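Side-chain contacts in 2-oxoadipate dioxygenase/decarboxylase (Pseudomonas putida, PDB 6W1G), which catalyses the iron(II)-dependent decarboxylation and hydroxylation of 2-oxoadipate by molecular oxygen, giving D-2-hydroxyglutarate in a D-lysine breakdown pathway: residues Arg114-Gln119 with Leu441-Gln446; Gly97-Ser102 with Tyr396-Pro401; Gln350-Glu353 with Tyr358-Tyr361; Ala53-Trp58 with His390-Val395. One frame throughout, in Å; residues are numbered along the deposited sequence. Where two conformers were deposited one is given.

Contact 1: residues Arg114-Gln119 with Leu441-Gln446; sequences RAVHEQ and LALYAQ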
loop_
_atom_site.group_PDB
_atom_site.type_symbol
_atom_site.label_atom_id
_atom_site.label_comp_id
_atom_site.label_asym_id
_atom_site.label_seq_id
_atom_site.Cartn_x
_atom_site.Cartn_y
_atom_site.Cartn_z
ATOM N N ARG A 114 -2.765 7.310 -3.144
ATOM C CA ARG A 114 -1.346 7.343 -3.411
ATOM C C ARG A 114 -1.076 8.312 -4.546
ATOM O O ARG A 114 -1.974 8.658 -5.319
ATOM C CB ARG A 114 -0.751 5.961 -3.741
ATOM C CG ARG A 114 -1.330 5.313 -4.991
ATOM C CD ARG A 114 -0.522 4.085 -5.318
ATOM N NE ARG A 114 -0.878 3.373 -6.534
ATOM C CZ ARG A 114 -0.306 3.575 -7.730
ATOM N NH1 ARG A 114 0.507 4.584 -7.945
ATOM N NH2 ARG A 114 -0.535 2.708 -8.711
ATOM N N ALA A 115 0.185 8.736 -4.683
ATOM C CA ALA A 115 0.626 9.429 -5.883
ATOM C C ALA A 115 0.703 8.411 -7.014
ATOM O O ALA A 115 0.726 7.203 -6.826
ATOM C CB ALA A 115 1.960 10.067 -5.626
ATOM N N VAL A 116 0.739 8.933 -8.231
ATOM C CA VAL A 116 0.569 8.093 -9.415
ATOM C C VAL A 116 1.752 8.084 -10.380
ATOM O O VAL A 116 1.865 7.158 -11.203
ATOM C CB VAL A 116 -0.748 8.403 -10.145
ATOM C CG1 VAL A 116 -1.954 8.208 -9.196
ATOM C CG2 VAL A 116 -0.691 9.764 -10.803
ATOM N N HIS A 117 2.627 9.051 -10.326
ATOM C CA HIS A 117 3.693 9.231 -11.294
ATOM C C HIS A 117 4.990 8.849 -10.593
ATOM O O HIS A 117 5.175 9.214 -9.419
ATOM C CB HIS A 117 3.711 10.676 -11.727
ATOM C CG HIS A 117 4.676 11.021 -12.783
ATOM N ND1 HIS A 117 6.038 11.077 -12.570
ATOM C CD2 HIS A 117 4.477 11.456 -14.051
ATOM C CE1 HIS A 117 6.628 11.531 -13.659
ATOM N NE2 HIS A 117 5.701 11.774 -14.571
ATOM N N GLU A 118 5.881 8.167 -11.307
ATOM C CA GLU A 118 7.137 7.717 -10.712
ATOM C C GLU A 118 7.952 8.813 -10.067
ATOM O O GLU A 118 8.629 8.550 -9.071
ATOM C CB GLU A 118 7.991 6.984 -11.747
ATOM C CG GLU A 118 8.338 7.779 -13.010
ATOM C CD GLU A 118 7.246 7.808 -14.081
ATOM O OE1 GLU A 118 6.173 7.235 -13.907
ATOM O OE2 GLU A 118 7.459 8.471 -15.123
ATOM N N GLN A 119 7.943 10.035 -10.596
ATOM C CA GLN A 119 8.741 11.078 -9.966
ATOM C C GLN A 119 8.114 11.511 -8.642
ATOM O O GLN A 119 8.813 11.796 -7.680
ATOM C CB GLN A 119 8.906 12.279 -10.881
ATOM C CG GLN A 119 9.743 13.422 -10.248
ATOM C CD GLN A 119 11.069 12.972 -9.595
ATOM O OE1 GLN A 119 11.794 12.144 -10.146
ATOM N NE2 GLN A 119 11.390 13.545 -8.413
ATOM N N LEU A 441 -3.347 -0.428 -13.430
ATOM C CA LEU A 441 -2.636 -0.994 -14.588
ATOM C C LEU A 441 -2.377 0.059 -15.668
ATOM O O LEU A 441 -1.326 0.052 -16.313
ATOM C CB LEU A 441 -3.397 -2.199 -15.117
ATOM C CG LEU A 441 -3.681 -3.230 -14.018
ATOM C CD1 LEU A 441 -4.350 -4.468 -14.574
ATOM C CD2 LEU A 441 -2.463 -3.653 -13.190
ATOM N N ALA A 442 -3.341 0.944 -15.905
ATOM C CA ALA A 442 -3.128 2.041 -16.842
ATOM C C ALA A 442 -2.015 2.962 -16.365
ATOM O O ALA A 442 -1.186 3.416 -17.177
ATOM C CB ALA A 442 -4.431 2.817 -17.051
ATOM N N LEU A 443 -1.951 3.206 -15.053
ATOM C CA LEU A 443 -0.901 4.056 -14.505
ATOM C C LEU A 443 0.470 3.394 -14.688
ATOM O O LEU A 443 1.457 4.068 -15.010
ATOM C CB LEU A 443 -1.169 4.309 -13.018
ATOM C CG LEU A 443 -2.385 5.174 -12.713
ATOM C CD1 LEU A 443 -2.603 5.204 -11.212
ATOM C CD2 LEU A 443 -2.203 6.536 -13.272
ATOM N N TYR A 444 0.566 2.080 -14.478
ATOM C CA TYR A 444 1.834 1.394 -14.671
ATOM C C TYR A 444 2.260 1.428 -16.133
ATOM O O TYR A 444 3.435 1.640 -16.450
ATOM C CB TYR A 444 1.760 -0.048 -14.181
ATOM C CG TYR A 444 1.575 -0.215 -12.694
ATOM C CD1 TYR A 444 2.315 0.520 -11.788
ATOM C CD2 TYR A 444 0.674 -1.131 -12.208
ATOM C CE1 TYR A 444 2.126 0.373 -10.417
ATOM C CE2 TYR A 444 0.507 -1.284 -10.822
ATOM C CZ TYR A 444 1.222 -0.515 -9.957
ATOM O OH TYR A 444 1.116 -0.663 -8.581
ATOM N N ALA A 445 1.313 1.219 -17.044
ATOM C CA ALA A 445 1.627 1.293 -18.463
ATOM C C ALA A 445 2.176 2.658 -18.824
ATOM O O ALA A 445 3.101 2.765 -19.649
ATOM C CB ALA A 445 0.407 0.936 -19.314
ATOM N N GLN A 446 1.617 3.696 -18.236
ATOM C CA GLN A 446 2.106 5.050 -18.484
ATOM C C GLN A 446 3.515 5.261 -17.967
ATOM O O GLN A 446 4.347 5.898 -18.622
ATOM C CB GLN A 446 1.166 6.112 -17.893
ATOM C CG GLN A 446 -0.145 6.203 -18.591
ATOM C CD GLN A 446 -1.060 7.252 -18.015
ATOM O OE1 GLN A 446 -1.217 7.359 -16.818
ATOM N NE2 GLN A 446 -1.647 8.041 -18.872
HETATM O O HOH W 1 1.692 6.661 -13.903
#
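Arg-114 and Val-116 face Leu-443 and Tyr-444 where the chain leaves strand 108-114 of the five-stranded mixed sheet and turns into helix 118-123, with helix 440-458 lying against the turn. The Arg-114 side chain runs extended from CG to NE and brings its guanidinium beside the phenol of Tyr-444, with the two planes only 19° apart. Arg-114 NH2 stays 3.8 Å from Tyr-444 OH, so this is packing; both groups find their main polar partners on the neighbouring loop, Arg-114 NE in a salt bridge to Asp-398 and Tyr-444 OH with the backbone N of Glu-397. Arg-114 NH1 folds back onto Ala-115 O at 2.9 Å, in the carbonyl plane, which helps fix how the guanidinium is turned. Val-116 then supplies the apolar touch: its CG1 lies 3.7 Å from Leu-443 CD1, while its CB faces both methyls of that leucine. A water beside this pair donates to Val-116 O and to Leu-443 O, 2.8 Å from each, and bridges the two backbones. His-117 is the N-cap of helix 118-123: its ND1 accepts from Gln-119 N at 2.9 Å, in the plane of the imidazole. Glu-118, next along, sends OE1 to helix 440-458, where it makes a salt bridge with Arg-450 NH2 and a hydrogen bond with Ser-447 OG.

Contact 2: residues Gly97-Ser102 with Tyr396-Pro401; sequences GYYDLS and YEDFLP
Tyr-99 reaches from edge strand 94-100 to the loop that carries Phe-399 past the metal site, and its hydroxyl does most of the work. With CG anti to its own carbonyl carbon (chi1 -54°), the ring extends to the loop and meets the side chain of Phe-399 at about a right angle. Tyr-99 OH accepts from Phe-399 N at 3.1 Å, a somewhat bent bond of 140°, and donates to a water 2.6 Å away. That water in turn donates to Asp-398 OD1 at 2.7 Å, the same oxygen that takes a salt bridge from Arg-114. Along the rim of the phenol, Tyr-99 CE2 comes edge-on to Leu-400 O at 3.6 Å, and Tyr-99 CZ rests 3.8 Å from Phe-399 CB. Phe-399 takes a similar first torsion (-64°), which swings its ring away from the strand, edge-to-face with His-70, a metal ligand, and in cation-pi contact with Arg-298. Tyr-396 OH donates to Phe-399 O at 2.7 Å, from above the carbonyl plane. The donor-acceptor sense is therefore set at each step: amide to phenol, phenol to water, water to carboxylate. Such a relay probably steadies the loop backbone just where the Phe-399 side chain comes within about 5 Å of the nickel ion.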
loop_
_atom_site.group_PDB
_atom_site.type_symbol
_atom_site.label_atom_id
_atom_site.label_comp_id
_atom_site.label_asym_id
_atom_site.label_seq_id
_atom_site.Cartn_x
_atom_site.Cartn_y
_atom_site.Cartn_z
ATOM N N GLY A 97 -7.439 1.913 -7.495
ATOM C CA GLY A 97 -7.872 0.562 -7.267
ATOM C C GLY A 97 -9.131 0.435 -6.453
ATOM O O GLY A 97 -9.615 1.382 -5.835
ATOM N N TYR A 98 -9.686 -0.773 -6.451
ATOM C CA TYR A 98 -10.905 -1.067 -5.714
ATOM C C TYR A 98 -10.827 -2.506 -5.228
ATOM O O TYR A 98 -10.520 -3.428 -5.988
ATOM C CB TYR A 98 -12.137 -0.873 -6.617
ATOM C CG TYR A 98 -13.405 -1.298 -5.924
ATOM C CD1 TYR A 98 -13.882 -0.612 -4.806
ATOM C CD2 TYR A 98 -14.114 -2.405 -6.346
ATOM C CE1 TYR A 98 -15.005 -1.003 -4.136
ATOM C CE2 TYR A 98 -15.258 -2.801 -5.682
ATOM C CZ TYR A 98 -15.714 -2.099 -4.591
ATOM O OH TYR A 98 -16.869 -2.542 -3.969
ATOM N N TYR A 99 -11.063 -2.682 -3.927
ATOM C CA TYR A 99 -10.896 -3.958 -3.239
ATOM C C TYR A 99 -12.185 -4.224 -2.482
ATOM O O TYR A 99 -12.495 -3.509 -1.530
ATOM C CB TYR A 99 -9.738 -3.916 -2.253
ATOM C CG TYR A 99 -8.422 -3.469 -2.871
ATOM C CD1 TYR A 99 -8.146 -2.109 -3.045
ATOM C CD2 TYR A 99 -7.462 -4.374 -3.279
ATOM C CE1 TYR A 99 -6.965 -1.685 -3.617
ATOM C CE2 TYR A 99 -6.291 -3.959 -3.852
ATOM C CZ TYR A 99 -6.037 -2.633 -4.012
ATOM O OH TYR A 99 -4.849 -2.252 -4.604
ATOM N N ASP A 100 -12.947 -5.212 -2.900
ATOM C CA ASP A 100 -14.238 -5.505 -2.285
ATOM C C ASP A 100 -14.145 -6.779 -1.476
ATOM O O ASP A 100 -13.987 -7.868 -2.035
ATOM C CB ASP A 100 -15.266 -5.641 -3.394
ATOM C CG ASP A 100 -16.660 -5.844 -2.879
ATOM O OD1 ASP A 100 -16.875 -5.578 -1.686
ATOM O OD2 ASP A 100 -17.510 -6.254 -3.676
ATOM N N LEU A 101 -14.229 -6.638 -0.166
ATOM C CA LEU A 101 -14.195 -7.798 0.705
ATOM C C LEU A 101 -15.569 -8.361 1.031
ATOM O O LEU A 101 -15.649 -9.334 1.791
ATOM C CB LEU A 101 -13.456 -7.474 1.998
ATOM C CG LEU A 101 -11.938 -7.504 1.907
ATOM C CD1 LEU A 101 -11.324 -6.738 3.053
ATOM C CD2 LEU A 101 -11.435 -8.951 1.884
ATOM N N SER A 102 -16.652 -7.780 0.503
ATOM C CA SER A 102 -17.974 -8.359 0.732
ATOM C C SER A 102 -18.011 -9.834 0.347
ATOM O O SER A 102 -18.758 -10.613 0.948
ATOM C CB SER A 102 -19.039 -7.582 -0.048
ATOM O OG SER A 102 -19.014 -6.194 0.243
ATOM N N TYR A 396 5.587 -2.409 -7.686
ATOM C CA TYR A 396 4.155 -2.415 -7.401
ATOM C C TYR A 396 3.855 -1.481 -6.253
ATOM O O TYR A 396 4.475 -1.578 -5.184
ATOM C CB TYR A 396 3.788 -3.850 -7.039
ATOM C CG TYR A 396 2.286 -4.086 -6.910
ATOM C CD1 TYR A 396 1.452 -3.839 -7.989
ATOM C CD2 TYR A 396 1.727 -4.580 -5.749
ATOM C CE1 TYR A 396 0.079 -4.091 -7.930
ATOM C CE2 TYR A 396 0.373 -4.853 -5.670
ATOM C CZ TYR A 396 -0.449 -4.576 -6.777
ATOM O OH TYR A 396 -1.801 -4.816 -6.797
ATOM N N GLU A 397 2.883 -0.600 -6.459
ATOM C CA GLU A 397 2.494 0.432 -5.518
ATOM C C GLU A 397 1.183 0.159 -4.821
ATOM O O GLU A 397 0.799 0.933 -3.921
ATOM C CB GLU A 397 2.333 1.793 -6.263
ATOM C CG GLU A 397 3.559 2.202 -7.012
ATOM C CD GLU A 397 4.736 2.682 -6.172
ATOM O OE1 GLU A 397 4.647 2.710 -4.918
ATOM O OE2 GLU A 397 5.798 3.007 -6.789
ATOM N N ASP A 398 0.486 -0.913 -5.199
ATOM C CA ASP A 398 -0.883 -1.203 -4.730
ATOM C C ASP A 398 -0.867 -2.403 -3.779
ATOM O O ASP A 398 0.117 -2.616 -3.064
ATOM C CB ASP A 398 -1.771 -1.294 -5.954
ATOM C CG ASP A 398 -1.784 0.026 -6.692
ATOM O OD1 ASP A 398 -2.326 0.983 -6.117
ATOM O OD2 ASP A 398 -1.191 0.112 -7.791
ATOM N N PHE A 399 -1.971 -3.142 -3.729
ATOM C CA PHE A 399 -2.169 -4.140 -2.687
ATOM C C PHE A 399 -2.616 -5.453 -3.318
ATOM O O PHE A 399 -2.969 -5.503 -4.513
ATOM C CB PHE A 399 -3.158 -3.596 -1.665
ATOM C CG PHE A 399 -2.588 -2.384 -0.973
ATOM C CD1 PHE A 399 -1.789 -2.543 0.119
ATOM C CD2 PHE A 399 -2.744 -1.109 -1.475
ATOM C CE1 PHE A 399 -1.180 -1.489 0.733
ATOM C CE2 PHE A 399 -2.095 -0.036 -0.893
ATOM C CZ PHE A 399 -1.370 -0.207 0.247
ATOM N N LEU A 400 -2.531 -6.532 -2.537
ATOM C CA LEU A 400 -2.916 -7.817 -3.085
ATOM C C LEU A 400 -4.390 -7.831 -3.474
ATOM O O LEU A 400 -5.239 -7.245 -2.780
ATOM C CB LEU A 400 -2.574 -8.943 -2.107
ATOM C CG LEU A 400 -1.071 -9.169 -1.869
ATOM C CD1 LEU A 400 -0.855 -10.202 -0.757
ATOM C CD2 LEU A 400 -0.352 -9.582 -3.163
ATOM N N PRO A 401 -4.736 -8.452 -4.588
ATOM C CA PRO A 401 -6.145 -8.500 -4.966
ATOM C C PRO A 401 -6.948 -9.387 -4.042
ATOM O O PRO A 401 -6.426 -10.314 -3.423
ATOM C CB PRO A 401 -6.120 -9.077 -6.385
ATOM C CG PRO A 401 -4.848 -9.816 -6.484
ATOM C CD PRO A 401 -3.873 -9.111 -5.585
HETATM O O HOH W 2 -4.514 0.352 -4.746
#

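Contact 3: residues Gln350-Glu353 with Tyr358-Tyr361; sequences QMRE and YFRY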
loop_
_atom_site.group_PDB
_atom_site.type_symbol
_atom_site.label_atom_id
_atom_site.label_comp_id
_atom_site.label_asym_id
_atom_site.label_seq_id
_atom_site.Cartn_x
_atom_site.Cartn_y
_atom_site.Cartn_z
ATOM N N GLN A 350 12.393 -13.113 -19.441
ATOM C CA GLN A 350 11.159 -13.793 -19.852
ATOM C C GLN A 350 9.937 -13.059 -19.337
ATOM O O GLN A 350 8.911 -13.026 -20.001
ATOM C CB GLN A 350 11.173 -15.222 -19.361
ATOM C CG GLN A 350 12.067 -16.112 -20.170
ATOM C CD GLN A 350 11.566 -16.406 -21.579
ATOM O OE1 GLN A 350 10.428 -16.156 -21.962
ATOM N NE2 GLN A 350 12.423 -17.005 -22.350
ATOM N N MET A 351 10.002 -12.510 -18.119
ATOM C CA MET A 351 8.894 -11.717 -17.644
ATOM C C MET A 351 8.618 -10.545 -18.571
ATOM O O MET A 351 7.463 -10.173 -18.799
ATOM C CB MET A 351 9.206 -11.184 -16.239
ATOM C CG MET A 351 9.262 -12.253 -15.148
ATOM S SD MET A 351 10.050 -11.784 -13.610
ATOM C CE MET A 351 8.973 -10.514 -12.984
ATOM N N ARG A 352 9.679 -9.958 -19.117
ATOM C CA ARG A 352 9.544 -8.904 -20.096
ATOM C C ARG A 352 9.007 -9.424 -21.426
ATOM O O ARG A 352 8.034 -8.879 -21.967
ATOM C CB ARG A 352 10.882 -8.211 -20.246
ATOM C CG ARG A 352 10.847 -7.114 -21.259
ATOM C CD ARG A 352 12.229 -6.396 -21.423
ATOM N NE ARG A 352 12.156 -5.711 -22.724
ATOM C CZ ARG A 352 12.609 -6.130 -23.888
ATOM N NH1 ARG A 352 13.309 -7.246 -24.102
ATOM N NH2 ARG A 352 12.421 -5.331 -24.941
ATOM N N GLU A 353 9.655 -10.428 -22.004
ATOM C CA GLU A 353 9.281 -10.876 -23.335
ATOM C C GLU A 353 7.871 -11.442 -23.383
ATOM O O GLU A 353 7.160 -11.250 -24.380
ATOM C CB GLU A 353 10.293 -11.907 -23.848
ATOM C CG GLU A 353 10.195 -12.192 -25.292
ATOM C CD GLU A 353 11.324 -13.069 -25.738
ATOM O OE1 GLU A 353 12.407 -12.531 -26.071
ATOM O OE2 GLU A 353 11.145 -14.308 -25.734
ATOM N N TYR A 358 5.362 -5.033 -15.764
ATOM C CA TYR A 358 5.748 -3.725 -16.290
ATOM C C TYR A 358 7.196 -3.439 -15.918
ATOM O O TYR A 358 7.681 -3.866 -14.871
ATOM C CB TYR A 358 4.842 -2.623 -15.706
ATOM C CG TYR A 358 3.436 -2.723 -16.178
ATOM C CD1 TYR A 358 3.075 -2.323 -17.447
ATOM C CD2 TYR A 358 2.436 -3.214 -15.331
ATOM C CE1 TYR A 358 1.765 -2.412 -17.869
ATOM C CE2 TYR A 358 1.126 -3.293 -15.723
ATOM C CZ TYR A 358 0.787 -2.902 -17.021
ATOM O OH TYR A 358 -0.506 -3.022 -17.455
ATOM N N PHE A 359 7.855 -2.680 -16.795
ATOM C CA PHE A 359 9.281 -2.366 -16.685
ATOM C C PHE A 359 9.533 -0.898 -16.847
ATOM O O PHE A 359 8.774 -0.177 -17.475
ATOM C CB PHE A 359 10.075 -3.169 -17.734
ATOM C CG PHE A 359 10.108 -4.640 -17.426
ATOM C CD1 PHE A 359 9.074 -5.507 -17.792
ATOM C CD2 PHE A 359 11.145 -5.144 -16.640
ATOM C CE1 PHE A 359 9.097 -6.834 -17.364
ATOM C CE2 PHE A 359 11.170 -6.473 -16.247
ATOM C CZ PHE A 359 10.155 -7.301 -16.583
ATOM N N ARG A 360 10.660 -0.453 -16.328
ATOM C CA ARG A 360 11.254 0.826 -16.735
ATOM C C ARG A 360 12.594 0.566 -17.389
ATOM O O ARG A 360 13.345 -0.324 -16.998
ATOM C CB ARG A 360 11.422 1.766 -15.517
ATOM C CG ARG A 360 10.109 2.173 -14.912
ATOM C CD ARG A 360 10.336 3.024 -13.621
ATOM N NE ARG A 360 10.776 4.356 -13.967
ATOM C CZ ARG A 360 11.550 5.104 -13.210
ATOM N NH1 ARG A 360 11.956 4.700 -12.031
ATOM N NH2 ARG A 360 11.918 6.299 -13.660
ATOM N N TYR A 361 12.862 1.381 -18.381
ATOM C CA TYR A 361 14.015 1.299 -19.243
ATOM C C TYR A 361 14.872 2.532 -19.042
ATOM O O TYR A 361 14.338 3.635 -18.940
ATOM C CB TYR A 361 13.561 1.219 -20.704
ATOM C CG TYR A 361 12.789 -0.054 -20.987
ATOM C CD1 TYR A 361 11.411 -0.149 -20.720
ATOM C CD2 TYR A 361 13.408 -1.168 -21.472
ATOM C CE1 TYR A 361 10.694 -1.282 -20.970
ATOM C CE2 TYR A 361 12.715 -2.342 -21.711
ATOM C CZ TYR A 361 11.363 -2.403 -21.442
ATOM O OH TYR A 361 10.706 -3.550 -21.697
#
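The short connection from helix 348-353 to strand 359-363 brings the last turn of the helix against the start of the strand, and Arg-352 meets two aromatic rings there. Phe-359 points toward the helix and offers it a ring face: Arg-352 CB sits over that face, 4.0 Å from the ring centroid and 25° off the normal, a CH-pi contact displaced toward the rim. Backbone packs here as well, with Arg-352 CA 3.5 Å from Phe-359 CE1, and Met-351 CB adds an apolar touch to Phe-359 CZ at 4.0 Å. Beyond CB the arginine stretches out, CG lying trans to the backbone N (chi1 179°), and this carries the guanidinium past Phe-359 to Tyr-361. There Arg-352 NE donates to Tyr-361 OH at 2.8 Å. The oxygen lies in the guanidinium plane and NE in the plane of the phenol, yet the two planes stand 79° apart, so the groups meet edge to edge with a strong twist. Phe-359 and Tyr-361 are alternate residues of a strand paired antiparallel with strand 389-393 in a two-stranded sheet, and Phe-391 of that partner strand meets the Phe-359 ring steeply and makes a cation-pi contact with Arg-352. The far side of the guanidinium is held by helix 380-385, NH1 donating to Gln-381. A leucine in place of Arg-352 would probably keep some packing on Phe-359 but leave Tyr-361 OH and Gln-381 OE1 without their shared donor group. Tyr-361 OH also lies 3.2 Å from Arg-352 CD, alongside the chain's last methylene.

Contact 4: residues Ala53-Trp58 with His390-Val395; sequences AEALRW and HFEALV
An imidazole that is hydrogen-bonded at its rim also lies stacked on an indole: His-390 packs flat against Trp-58 while its NE2 donates to Glu-392 OE2. The stack is offset, with the five-membered ring of Trp-58 and the imidazole 3.8 Å apart at their centroids and their planes at 15°. Trp-58 NE1 comes over the imidazole face, 3.2 Å from His-390 CD2, and His-390 CB lies over the six-membered ring. His-390 CG is trans to the backbone N, which lays the imidazole over the five-membered ring of Trp-58. His-390 NE2 to Glu-392 OE2 is 2.7 Å and nearly straight (173°); OE2 lies in the imidazole plane, while NE2 meets it from above the carboxylate plane, which probably helps fix the ring's orientation. Glu-392, bent, also rests OE1 on Ala-55 CB at 3.5 Å. On the opposite indole face lies Arg-57 NH2, whose guanidinium grips Glu-54 side-on. Replacing Trp-58 by an alanine is likely to leave the imidazole face without its stacking partner and open a gap between His-390 and Arg-57. Residues 53-58 of helix 50-59 cross residues 390-393 of the strand at 98°, axes 8.8 Å apart; that strand pairs with 359-363 through backbone bonds of His-390 with Phe-362 and of Glu-392 with Arg-360.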
loop_
_atom_site.group_PDB
_atom_site.type_symbol
_atom_site.label_atom_id
_atom_site.label_comp_id
_atom_site.label_asym_id
_atom_site.label_seq_id
_atom_site.Cartn_x
_atom_site.Cartn_y
_atom_site.Cartn_z
ATOM N N ALA A 53 21.053 -4.000 -5.155
ATOM C CA ALA A 53 21.543 -2.641 -5.011
ATOM C C ALA A 53 21.483 -1.892 -6.346
ATOM O O ALA A 53 21.081 -0.736 -6.381
ATOM C CB ALA A 53 22.956 -2.637 -4.435
ATOM N N GLU A 54 21.916 -2.538 -7.426
ATOM C CA GLU A 54 21.876 -1.886 -8.731
ATOM C C GLU A 54 20.451 -1.611 -9.166
ATOM O O GLU A 54 20.174 -0.539 -9.690
ATOM C CB GLU A 54 22.577 -2.757 -9.762
ATOM C CG GLU A 54 24.065 -2.388 -9.918
ATOM C CD GLU A 54 24.304 -0.909 -10.315
ATOM O OE1 GLU A 54 24.093 -0.537 -11.505
ATOM O OE2 GLU A 54 24.669 -0.093 -9.438
ATOM N N ALA A 55 19.540 -2.572 -8.995
ATOM C CA ALA A 55 18.155 -2.367 -9.377
ATOM C C ALA A 55 17.587 -1.126 -8.706
ATOM O O ALA A 55 16.922 -0.296 -9.346
ATOM C CB ALA A 55 17.324 -3.611 -9.078
ATOM N N LEU A 56 17.831 -1.003 -7.395
ATOM C CA LEU A 56 17.284 0.123 -6.664
ATOM C C LEU A 56 17.949 1.436 -7.045
ATOM O O LEU A 56 17.320 2.507 -6.969
ATOM C CB LEU A 56 17.413 -0.142 -5.159
ATOM C CG LEU A 56 16.695 -1.359 -4.620
ATOM C CD1 LEU A 56 17.182 -1.705 -3.248
ATOM C CD2 LEU A 56 15.175 -1.137 -4.586
ATOM N N ARG A 57 19.207 1.401 -7.480
ATOM C CA ARG A 57 19.853 2.594 -7.998
ATOM C C ARG A 57 19.257 3.017 -9.344
ATOM O O ARG A 57 18.902 4.179 -9.515
ATOM C CB ARG A 57 21.361 2.348 -8.156
ATOM C CG ARG A 57 22.103 3.548 -8.645
ATOM C CD ARG A 57 23.553 3.303 -9.016
ATOM N NE ARG A 57 23.740 2.455 -10.180
ATOM C CZ ARG A 57 23.623 2.857 -11.441
ATOM N NH1 ARG A 57 23.294 4.116 -11.753
ATOM N NH2 ARG A 57 23.838 1.980 -12.396
ATOM N N TRP A 58 19.087 2.073 -10.275
ATOM C CA TRP A 58 18.540 2.413 -11.586
ATOM C C TRP A 58 17.218 3.125 -11.433
ATOM O O TRP A 58 16.937 4.091 -12.146
ATOM C CB TRP A 58 18.342 1.179 -12.466
ATOM C CG TRP A 58 19.589 0.680 -13.094
ATOM C CD1 TRP A 58 20.260 -0.456 -12.806
ATOM C CD2 TRP A 58 20.325 1.309 -14.163
ATOM N NE1 TRP A 58 21.387 -0.602 -13.603
ATOM C CE2 TRP A 58 21.438 0.491 -14.431
ATOM C CE3 TRP A 58 20.149 2.478 -14.901
ATOM C CZ2 TRP A 58 22.375 0.813 -15.428
ATOM C CZ3 TRP A 58 21.070 2.792 -15.880
ATOM C CH2 TRP A 58 22.153 1.976 -16.117
ATOM N N HIS A 390 19.250 -0.494 -20.131
ATOM C CA HIS A 390 19.071 -1.425 -19.027
ATOM C C HIS A 390 17.615 -1.351 -18.560
ATOM O O HIS A 390 17.037 -0.280 -18.561
ATOM C CB HIS A 390 19.982 -0.968 -17.865
ATOM C CG HIS A 390 19.942 -1.874 -16.695
ATOM N ND1 HIS A 390 20.708 -3.008 -16.619
ATOM C CD2 HIS A 390 19.172 -1.856 -15.590
ATOM C CE1 HIS A 390 20.446 -3.631 -15.475
ATOM N NE2 HIS A 390 19.485 -2.970 -14.852
ATOM N N PHE A 391 17.037 -2.483 -18.187
ATOM C CA PHE A 391 15.682 -2.516 -17.681
ATOM C C PHE A 391 15.597 -3.132 -16.295
ATOM O O PHE A 391 16.381 -4.017 -15.931
ATOM C CB PHE A 391 14.718 -3.198 -18.666
ATOM C CG PHE A 391 14.977 -4.663 -18.900
ATOM C CD1 PHE A 391 14.364 -5.649 -18.140
ATOM C CD2 PHE A 391 15.793 -5.082 -19.901
ATOM C CE1 PHE A 391 14.596 -6.998 -18.429
ATOM C CE2 PHE A 391 16.037 -6.429 -20.144
ATOM C CZ PHE A 391 15.430 -7.370 -19.399
ATOM N N GLU A 392 14.628 -2.654 -15.532
ATOM C CA GLU A 392 14.272 -3.235 -14.245
ATOM C C GLU A 392 12.766 -3.254 -14.139
ATOM O O GLU A 392 12.091 -2.416 -14.746
ATOM C CB GLU A 392 14.836 -2.465 -13.054
ATOM C CG GLU A 392 16.372 -2.437 -12.907
ATOM C CD GLU A 392 17.019 -3.786 -12.571
ATOM O OE1 GLU A 392 16.317 -4.747 -12.198
ATOM O OE2 GLU A 392 18.276 -3.830 -12.652
ATOM N N ALA A 393 12.229 -4.171 -13.341
ATOM C CA ALA A 393 10.796 -4.157 -13.140
ATOM C C ALA A 393 10.342 -2.873 -12.456
ATOM O O ALA A 393 11.040 -2.294 -11.624
ATOM C CB ALA A 393 10.360 -5.358 -12.313
ATOM N N LEU A 394 9.136 -2.456 -12.815
ATOM C CA LEU A 394 8.451 -1.342 -12.177
ATOM C C LEU A 394 7.843 -1.809 -10.874
ATOM O O LEU A 394 7.046 -2.746 -10.895
ATOM C CB LEU A 394 7.363 -0.856 -13.118
ATOM C CG LEU A 394 6.529 0.322 -12.603
ATOM C CD1 LEU A 394 7.339 1.540 -12.352
ATOM C CD2 LEU A 394 5.377 0.576 -13.584
ATOM N N VAL A 395 8.170 -1.148 -9.768
ATOM C CA VAL A 395 7.696 -1.585 -8.454
ATOM C C VAL A 395 6.198 -1.421 -8.325
ATOM O O VAL A 395 5.614 -0.407 -8.722
ATOM C CB VAL A 395 8.491 -0.897 -7.341
ATOM C CG1 VAL A 395 8.343 0.655 -7.367
ATOM C CG2 VAL A 395 8.120 -1.455 -5.954
#

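Overall arrangement
Contacts 3 and 4 are neighbours, their centres 11 Å apart, on the two-stranded sheet of 359-363 and 389-393: helix 348-353 packs on the first strand, helix 50-59 crosses the second. After strand 389-393 the chain runs on into 396-401, so contact 4 leads to contact 2, 24 Å away centre to centre, beside the metal. Contacts 1 and 2 share the five-stranded sheet through neighbouring strands 108-114 and 94-100. Contact 1 lies 15 to 16 Å, centre to centre, from each of the others and touches all three through Tyr-444. Contact 3 is nested inside the loops closed by the other three, which cross one another. Helix 440-458 thus contacts both the two-stranded sheet and the 396-401 loop.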